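Local coordinates for protein putative cytosine/guanine deaminase (Unidentified, PDB 2PAJ) that catalyses the zinc-dependent hydrolytic deamination of 2-amino-4-hydroxypteridines such as isoxanthopterin to 2,4-dihydroxypteridines, releasing ammonium, at residues 23-28 with 386-391; 139-144 with 164-169. All coordinates share one frame; numbering follows the deposited sequence.

Both contacts are largely buried, yet they lie on opposite sides of the chain's centre, with centres 31 Å apart, and share no secondary-structure element. Contact 1 joins a loop between strands 19-20 and 39-42 to helix 383-398, far apart in sequence and away from the zinc site; at its outer margin Arg25 is exposed. Contact 2 joins two neighbouring parts of the barrel, the loop after strand 131-136 and strand 163-168 with the residue after it, on the active-site side. Their chemistry differs accordingly: in contact 1 a histidine rests against glycine backbone and an aliphatic arm, whereas contact 2 stacks a buried guanidinium, salt-bridged to two carboxylates, on a tyrosine ring.

Contact 1 (23-28 with 386-391); sequences GGRGTA and VIHWGT
His388, on helix 383-398, brings its imidazole up to the loop 23-28, where it meets Gly23 and Arg25. Its CB leaves the helix with CG anti to the backbone N (chi1 -173°), which carries CG out towards the loop. CG is 4.0 Å from Gly23 O, and the next atom, CD2, lies 3.0 Å from Gly23 O, which sits at the ring's edge, near its plane. Farther out, His388 NE2 approaches Arg25 CG at 3.5 Å, while CE1 faces the same part of the arginine chain, 3.6 Å from Arg25 CG and 3.8 Å from Arg25 NE. Arg25 N stands over one face of the ring and is itself hydrogen-bonded to Asp30 OD2. The guanidinium plane is turned 56° from the imidazole, so the two groups are not stacked.

Gly23 suits its place because its positive phi (76°) is easy for glycine and because a CB here would run into Thr391 OG1, which lies 3.7 Å from Gly23 CA. The same CA also faces Ile387 CG2. Thr391 spends its hydroxyl hydrogen inside the helix, OG1 donating to Ile387 O at 2.6 Å. Ile387 and Thr391 also touch strand 67-73 of the amidohydrolase barrel.

No hydrogen bond spans the two segments; van der Waals contact holds them, perhaps aided by attraction between the polarised CD2 edge and Gly23 O. With Arg25 NE 4.0 Å from His388 NE2 and Arg396 close to the same arginine, a protonated imidazole would probably be disfavoured.

Contact 2 (139-144 with 164-169); sequences YVYYPG and FVLLRG
Tyr139, early in the loop, lays its CB against the backbone of the strand's neighbour, Tyr139 CB being 4.1 Å from Gly169 C, where glycine offers a bare main chain. Its ring then leads away from the strand towards the metal centre: it meets His78, a zinc ligand, and Gln81, a probable substrate-binding residue, and its side chain is about 6 Å from the zinc. This is the usual layout of the amidohydrolase TIM barrel, in which loops following the C-terminal ends of parallel strands, here 131-136 and its neighbour 163-168, frame the active site.

Two residues on, Tyr141 directs its side chain to the strand, and its ring receives the guanidinium of Arg168 flat over one face. The planes are only 5° apart, and CZ stands 3.8 Å from the ring centroid, a cation-pi stack. A bend at chi2 of Arg168 (-69°) places CD 3.7 Å from Tyr141 CE2. Arginine suits this buried site because salt bridges to Asp196 and Glu188 probably balance its charge; NH1 adds a weak bond to Gly169 O. Tyrosine supplies a broad face and a polar end: Tyr141 OH meets Leu166 CD1 tip to tip at 4.0 Å and hydrogen-bonds with Ser150 OG on helix 149-159.

Contact 1 (23-28 with 386-391)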
ATOM      1  N   GLY A  23     -15.587  -2.463   5.398  1.00 52.45           N
ATOM      2  CA  GLY A  23     -14.208  -2.790   5.672  1.00 51.39           C
ATOM      3  C   GLY A  23     -14.108  -3.131   7.146  1.00 51.19           C
ATOM      4  O   GLY A  23     -13.062  -2.966   7.762  1.00 51.07           O
ATOM      5  N   GLY A  24     -15.219  -3.602   7.707  1.00 51.61           N
ATOM      6  CA  GLY A  24     -15.261  -3.974   9.103  1.00 52.98           C
ATOM      7  C   GLY A  24     -15.003  -5.454   9.277  1.00 55.16           C
ATOM      8  O   GLY A  24     -15.135  -6.225   8.335  1.00 53.91           O
ATOM      9  N   ARG A  25     -14.645  -5.855  10.490  1.00 58.81           N
ATOM     10  CA  ARG A  25     -14.360  -7.250  10.786  1.00 62.02           C
ATOM     11  C   ARG A  25     -15.596  -8.135  10.676  1.00 62.97           C
ATOM     12  O   ARG A  25     -15.555  -9.314  11.031  1.00 63.80           O
ATOM     13  CB  ARG A  25     -13.751  -7.371  12.192  1.00 65.11           C
ATOM     14  CG  ARG A  25     -12.637  -6.365  12.452  1.00 70.78           C
ATOM     15  CD  ARG A  25     -11.715  -6.761  13.614  1.00 75.74           C
ATOM     16  NE  ARG A  25     -10.611  -5.804  13.797  1.00 79.67           N
ATOM     17  CZ  ARG A  25      -9.551  -6.005  14.586  1.00 81.51           C
ATOM     18  NH1 ARG A  25      -9.423  -7.134  15.284  1.00 81.47           N
ATOM     19  NH2 ARG A  25      -8.608  -5.072  14.683  1.00 82.76           N
ATOM     20  N   GLY A  26     -16.697  -7.558  10.201  1.00 63.21           N
ATOM     21  CA  GLY A  26     -17.925  -8.316  10.044  1.00 62.36           C
ATOM     22  C   GLY A  26     -18.660  -8.774  11.293  1.00 61.56           C
ATOM     23  O   GLY A  26     -19.537  -9.626  11.208  1.00 62.64           O
ATOM     24  N   THR A  27     -18.327  -8.230  12.453  1.00 61.19           N
ATOM     25  CA  THR A  27     -19.015  -8.643  13.668  1.00 62.31           C
ATOM     26  C   THR A  27     -20.231  -7.755  13.931  1.00 62.81           C
ATOM     27  O   THR A  27     -20.499  -6.803  13.190  1.00 62.34           O
ATOM     28  CB  THR A  27     -18.084  -8.584  14.907  1.00 62.96           C
ATOM     29  OG1 THR A  27     -17.801  -7.215  15.237  1.00 63.50           O
ATOM     30  CG2 THR A  27     -16.778  -9.321  14.627  1.00 60.99           C
ATOM     31  N   ALA A  28     -20.970  -8.078  14.987  1.00 63.35           N
ATOM     32  CA  ALA A  28     -22.149  -7.300  15.350  1.00 64.09           C
ATOM     33  C   ALA A  28     -21.676  -5.934  15.829  1.00 65.05           C
ATOM     34  O   ALA A  28     -22.382  -4.928  15.700  1.00 64.31           O
ATOM     35  CB  ALA A  28     -22.929  -8.008  16.450  1.00 61.68           C
ATOM     36  N   VAL A 386     -11.593 -10.445   3.108  1.00 54.04           N
ATOM     37  CA  VAL A 386     -10.520  -9.896   2.297  1.00 53.76           C
ATOM     38  C   VAL A 386     -10.579  -8.375   2.162  1.00 55.40           C
ATOM     39  O   VAL A 386      -9.547  -7.708   2.130  1.00 56.54           O
ATOM     40  CB  VAL A 386     -10.552 -10.545   0.905  1.00 51.83           C
ATOM     41  CG1 VAL A 386      -9.452  -9.987   0.027  1.00 50.60           C
ATOM     42  CG2 VAL A 386     -10.422 -12.055   1.056  1.00 51.56           C
ATOM     43  N   ILE A 387     -11.784  -7.824   2.080  1.00 55.39           N
ATOM     44  CA  ILE A 387     -11.934  -6.383   1.958  1.00 53.77           C
ATOM     45  C   ILE A 387     -11.365  -5.736   3.208  1.00 52.91           C
ATOM     46  O   ILE A 387     -10.862  -4.621   3.168  1.00 52.49           O
ATOM     47  CB  ILE A 387     -13.421  -5.974   1.788  1.00 53.69           C
ATOM     48  CG1 ILE A 387     -13.939  -6.422   0.419  1.00 52.99           C
ATOM     49  CG2 ILE A 387     -13.566  -4.469   1.914  1.00 51.63           C
ATOM     50  CD1 ILE A 387     -15.418  -6.150   0.207  1.00 53.95           C
ATOM     51  N   HIS A 388     -11.438  -6.449   4.320  1.00 52.38           N
ATOM     52  CA  HIS A 388     -10.917  -5.935   5.575  1.00 51.89           C
ATOM     53  C   HIS A 388      -9.409  -5.833   5.477  1.00 50.70           C
ATOM     54  O   HIS A 388      -8.826  -4.801   5.800  1.00 50.70           O
ATOM     55  CB  HIS A 388     -11.277  -6.862   6.732  1.00 52.47           C
ATOM     56  CG  HIS A 388     -10.923  -6.299   8.065  1.00 54.05           C
ATOM     57  ND1 HIS A 388     -10.146  -6.977   8.977  1.00 55.52           N
ATOM     58  CD2 HIS A 388     -11.213  -5.105   8.625  1.00 54.49           C
ATOM     59  CE1 HIS A 388      -9.968  -6.221  10.045  1.00 55.50           C
ATOM     60  NE2 HIS A 388     -10.605  -5.080   9.855  1.00 57.04           N
ATOM     61  N   TRP A 389      -8.786  -6.920   5.035  1.00 48.37           N
ATOM     62  CA  TRP A 389      -7.338  -6.977   4.888  1.00 46.27           C
ATOM     63  C   TRP A 389      -6.816  -5.871   3.986  1.00 45.68           C
ATOM     64  O   TRP A 389      -5.797  -5.254   4.283  1.00 45.05           O
ATOM     65  CB  TRP A 389      -6.925  -8.328   4.311  1.00 45.71           C
ATOM     66  CG  TRP A 389      -7.153  -9.467   5.233  1.00 48.28           C
ATOM     67  CD1 TRP A 389      -7.349  -9.402   6.584  1.00 46.72           C
ATOM     68  CD2 TRP A 389      -7.099 -10.863   4.908  1.00 49.23           C
ATOM     69  NE1 TRP A 389      -7.412 -10.663   7.126  1.00 47.88           N
ATOM     70  CE2 TRP A 389      -7.257 -11.584   6.123  1.00 49.45           C
ATOM     71  CE3 TRP A 389      -6.921 -11.578   3.712  1.00 49.84           C
ATOM     72  CZ2 TRP A 389      -7.246 -12.993   6.179  1.00 50.65           C
ATOM     73  CZ3 TRP A 389      -6.908 -12.973   3.765  1.00 51.69           C
ATOM     74  CH2 TRP A 389      -7.067 -13.665   4.996  1.00 50.96           C
ATOM     75  N   GLY A 390      -7.537  -5.613   2.897  1.00 45.04           N
ATOM     76  CA  GLY A 390      -7.124  -4.605   1.934  1.00 44.32           C
ATOM     77  C   GLY A 390      -7.433  -3.165   2.278  1.00 43.19           C
ATOM     78  O   GLY A 390      -6.999  -2.249   1.572  1.00 42.12           O
ATOM     79  N   THR A 391      -8.173  -2.963   3.361  1.00 43.08           N
ATOM     80  CA  THR A 391      -8.539  -1.618   3.781  1.00 44.13           C
ATOM     81  C   THR A 391      -8.166  -1.333   5.235  1.00 44.60           C
ATOM     82  O   THR A 391      -7.020  -1.019   5.524  1.00 45.12           O
ATOM     83  CB  THR A 391     -10.065  -1.345   3.559  1.00 44.02           C
ATOM     84  OG1 THR A 391     -10.836  -2.273   4.326  1.00 42.92           O
ATOM     85  CG2 THR A 391     -10.437  -1.513   2.085  1.00 40.73           C
TER

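Contact 2 (139-144 with 164-169)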
ATOM      1  N   TYR A 139      14.116   1.644  -1.713  1.00 57.56           N
ATOM      2  CA  TYR A 139      15.462   1.328  -1.281  1.00 58.65           C
ATOM      3  C   TYR A 139      16.537   1.790  -2.235  1.00 59.66           C
ATOM      4  O   TYR A 139      17.686   1.325  -2.188  1.00 60.55           O
ATOM      5  CB  TYR A 139      15.610  -0.155  -0.931  1.00 58.05           C
ATOM      6  CG  TYR A 139      15.309  -1.134  -2.027  1.00 58.49           C
ATOM      7  CD1 TYR A 139      16.160  -1.272  -3.122  1.00 57.59           C
ATOM      8  CD2 TYR A 139      14.219  -1.987  -1.918  1.00 59.38           C
ATOM      9  CE1 TYR A 139      15.942  -2.238  -4.072  1.00 58.79           C
ATOM     10  CE2 TYR A 139      13.981  -2.959  -2.856  1.00 60.91           C
ATOM     11  CZ  TYR A 139      14.846  -3.083  -3.934  1.00 60.37           C
ATOM     12  OH  TYR A 139      14.616  -4.051  -4.872  1.00 62.45           O
ATOM     13  N   VAL A 140      16.173   2.730  -3.095  1.00 59.74           N
ATOM     14  CA  VAL A 140      17.185   3.287  -3.965  1.00 61.50           C
ATOM     15  C   VAL A 140      17.764   4.487  -3.192  1.00 61.49           C
ATOM     16  O   VAL A 140      17.169   5.568  -3.099  1.00 60.07           O
ATOM     17  CB  VAL A 140      16.624   3.698  -5.356  1.00 61.97           C
ATOM     18  CG1 VAL A 140      15.415   2.840  -5.685  1.00 63.46           C
ATOM     19  CG2 VAL A 140      16.307   5.166  -5.419  1.00 60.67           C
ATOM     20  N   TYR A 141      18.916   4.227  -2.577  1.00 61.73           N
ATOM     21  CA  TYR A 141      19.668   5.192  -1.789  1.00 61.89           C
ATOM     22  C   TYR A 141      21.118   4.719  -1.873  1.00 62.97           C
ATOM     23  O   TYR A 141      21.386   3.514  -1.916  1.00 62.82           O
ATOM     24  CB  TYR A 141      19.215   5.164  -0.333  1.00 61.76           C
ATOM     25  CG  TYR A 141      17.789   5.622  -0.115  1.00 61.61           C
ATOM     26  CD1 TYR A 141      17.423   6.952  -0.341  1.00 60.19           C
ATOM     27  CD2 TYR A 141      16.802   4.721   0.313  1.00 60.93           C
ATOM     28  CE1 TYR A 141      16.127   7.374  -0.151  1.00 59.70           C
ATOM     29  CE2 TYR A 141      15.489   5.134   0.509  1.00 59.81           C
ATOM     30  CZ  TYR A 141      15.165   6.461   0.270  1.00 60.34           C
ATOM     31  OH  TYR A 141      13.875   6.882   0.412  1.00 59.95           O
ATOM     32  N   TYR A 142      22.052   5.661  -1.911  1.00 63.81           N
ATOM     33  CA  TYR A 142      23.473   5.334  -1.988  1.00 63.68           C
ATOM     34  C   TYR A 142      24.265   6.614  -1.832  1.00 63.49           C
ATOM     35  O   TYR A 142      23.809   7.682  -2.233  1.00 62.20           O
ATOM     36  CB  TYR A 142      23.800   4.677  -3.327  1.00 65.42           C
ATOM     37  CG  TYR A 142      23.453   5.525  -4.535  1.00 67.89           C
ATOM     38  CD1 TYR A 142      24.403   6.381  -5.107  1.00 69.09           C
ATOM     39  CD2 TYR A 142      22.193   5.427  -5.141  1.00 68.03           C
ATOM     40  CE1 TYR A 142      24.116   7.106  -6.258  1.00 70.09           C
ATOM     41  CE2 TYR A 142      21.893   6.147  -6.290  1.00 68.73           C
ATOM     42  CZ  TYR A 142      22.860   6.981  -6.848  1.00 69.94           C
ATOM     43  OH  TYR A 142      22.589   7.660  -8.015  1.00 70.13           O
ATOM     44  N   PRO A 143      25.461   6.523  -1.232  1.00 63.82           N
ATOM     45  CA  PRO A 143      26.301   7.701  -1.028  1.00 62.71           C
ATOM     46  C   PRO A 143      26.424   8.575  -2.273  1.00 62.14           C
ATOM     47  O   PRO A 143      26.755   8.090  -3.355  1.00 61.07           O
ATOM     48  CB  PRO A 143      27.627   7.091  -0.602  1.00 63.01           C
ATOM     49  CG  PRO A 143      27.192   5.884   0.171  1.00 62.52           C
ATOM     50  CD  PRO A 143      26.123   5.307  -0.718  1.00 63.21           C
ATOM     51  N   GLY A 144      26.135   9.862  -2.118  1.00 61.97           N
ATOM     52  CA  GLY A 144      26.258  10.783  -3.232  1.00 63.18           C
ATOM     53  C   GLY A 144      25.160  10.782  -4.279  1.00 64.67           C
ATOM     54  O   GLY A 144      25.321  11.393  -5.337  1.00 65.60           O
ATOM     55  N   PHE A 164       0.585   9.111   1.253  1.00 51.95           N
ATOM     56  CA  PHE A 164       1.777   8.320   0.987  1.00 52.18           C
ATOM     57  C   PHE A 164       2.501   7.923   2.261  1.00 50.83           C
ATOM     58  O   PHE A 164       2.590   8.699   3.204  1.00 50.63           O
ATOM     59  CB  PHE A 164       2.727   9.094   0.078  1.00 53.12           C
ATOM     60  CG  PHE A 164       3.870   8.271  -0.431  1.00 55.19           C
ATOM     61  CD1 PHE A 164       3.646   7.208  -1.304  1.00 55.27           C
ATOM     62  CD2 PHE A 164       5.171   8.549  -0.028  1.00 55.00           C
ATOM     63  CE1 PHE A 164       4.702   6.426  -1.770  1.00 55.95           C
ATOM     64  CE2 PHE A 164       6.240   7.782  -0.480  1.00 56.49           C
ATOM     65  CZ  PHE A 164       6.012   6.712  -1.357  1.00 56.10           C
ATOM     66  N   VAL A 165       3.002   6.696   2.287  1.00 49.43           N
ATOM     67  CA  VAL A 165       3.733   6.192   3.435  1.00 49.05           C
ATOM     68  C   VAL A 165       5.114   5.764   2.952  1.00 49.61           C
ATOM     69  O   VAL A 165       5.247   4.786   2.217  1.00 49.13           O
ATOM     70  CB  VAL A 165       3.015   4.976   4.071  1.00 49.20           C
ATOM     71  CG1 VAL A 165       3.826   4.425   5.222  1.00 48.97           C
ATOM     72  CG2 VAL A 165       1.643   5.375   4.546  1.00 47.77           C
ATOM     73  N   LEU A 166       6.143   6.498   3.356  1.00 49.59           N
ATOM     74  CA  LEU A 166       7.502   6.171   2.948  1.00 48.70           C
ATOM     75  C   LEU A 166       8.145   5.112   3.833  1.00 48.62           C
ATOM     76  O   LEU A 166       8.262   5.284   5.044  1.00 48.52           O
ATOM     77  CB  LEU A 166       8.371   7.428   2.949  1.00 47.54           C
ATOM     78  CG  LEU A 166       9.844   7.216   2.585  1.00 47.74           C
ATOM     79  CD1 LEU A 166       9.957   6.570   1.212  1.00 47.20           C
ATOM     80  CD2 LEU A 166      10.576   8.543   2.628  1.00 47.39           C
ATOM     81  N   LEU A 167       8.558   4.013   3.213  1.00 48.59           N
ATOM     82  CA  LEU A 167       9.206   2.920   3.924  1.00 50.14           C
ATOM     83  C   LEU A 167      10.691   2.989   3.537  1.00 50.94           C
ATOM     84  O   LEU A 167      11.164   2.245   2.682  1.00 50.76           O
ATOM     85  CB  LEU A 167       8.603   1.576   3.497  1.00 50.71           C
ATOM     86  CG  LEU A 167       7.078   1.434   3.441  1.00 48.54           C
ATOM     87  CD1 LEU A 167       6.722   0.014   3.042  1.00 46.82           C
ATOM     88  CD2 LEU A 167       6.482   1.777   4.781  1.00 47.79           C
ATOM     89  N   ARG A 168      11.408   3.904   4.182  1.00 51.38           N
ATOM     90  CA  ARG A 168      12.823   4.153   3.925  1.00 50.74           C
ATOM     91  C   ARG A 168      13.663   2.900   4.106  1.00 49.53           C
ATOM     92  O   ARG A 168      13.951   2.492   5.226  1.00 47.39           O
ATOM     93  CB  ARG A 168      13.308   5.271   4.859  1.00 51.03           C
ATOM     94  CG  ARG A 168      14.397   6.183   4.299  1.00 50.86           C
ATOM     95  CD  ARG A 168      15.733   5.470   4.138  1.00 52.23           C
ATOM     96  NE  ARG A 168      16.807   6.395   3.781  1.00 55.36           N
ATOM     97  CZ  ARG A 168      18.065   6.032   3.554  1.00 55.89           C
ATOM     98  NH1 ARG A 168      18.415   4.759   3.648  1.00 55.26           N
ATOM     99  NH2 ARG A 168      18.969   6.941   3.219  1.00 55.31           N
ATOM    100  N   GLY A 169      14.059   2.300   2.988  1.00 50.25           N
ATOM    101  CA  GLY A 169      14.853   1.088   3.038  1.00 52.12           C
ATOM    102  C   GLY A 169      16.332   1.306   2.819  1.00 53.02           C
ATOM    103  O   GLY A 169      16.783   2.433   2.644  1.00 54.87           O
TER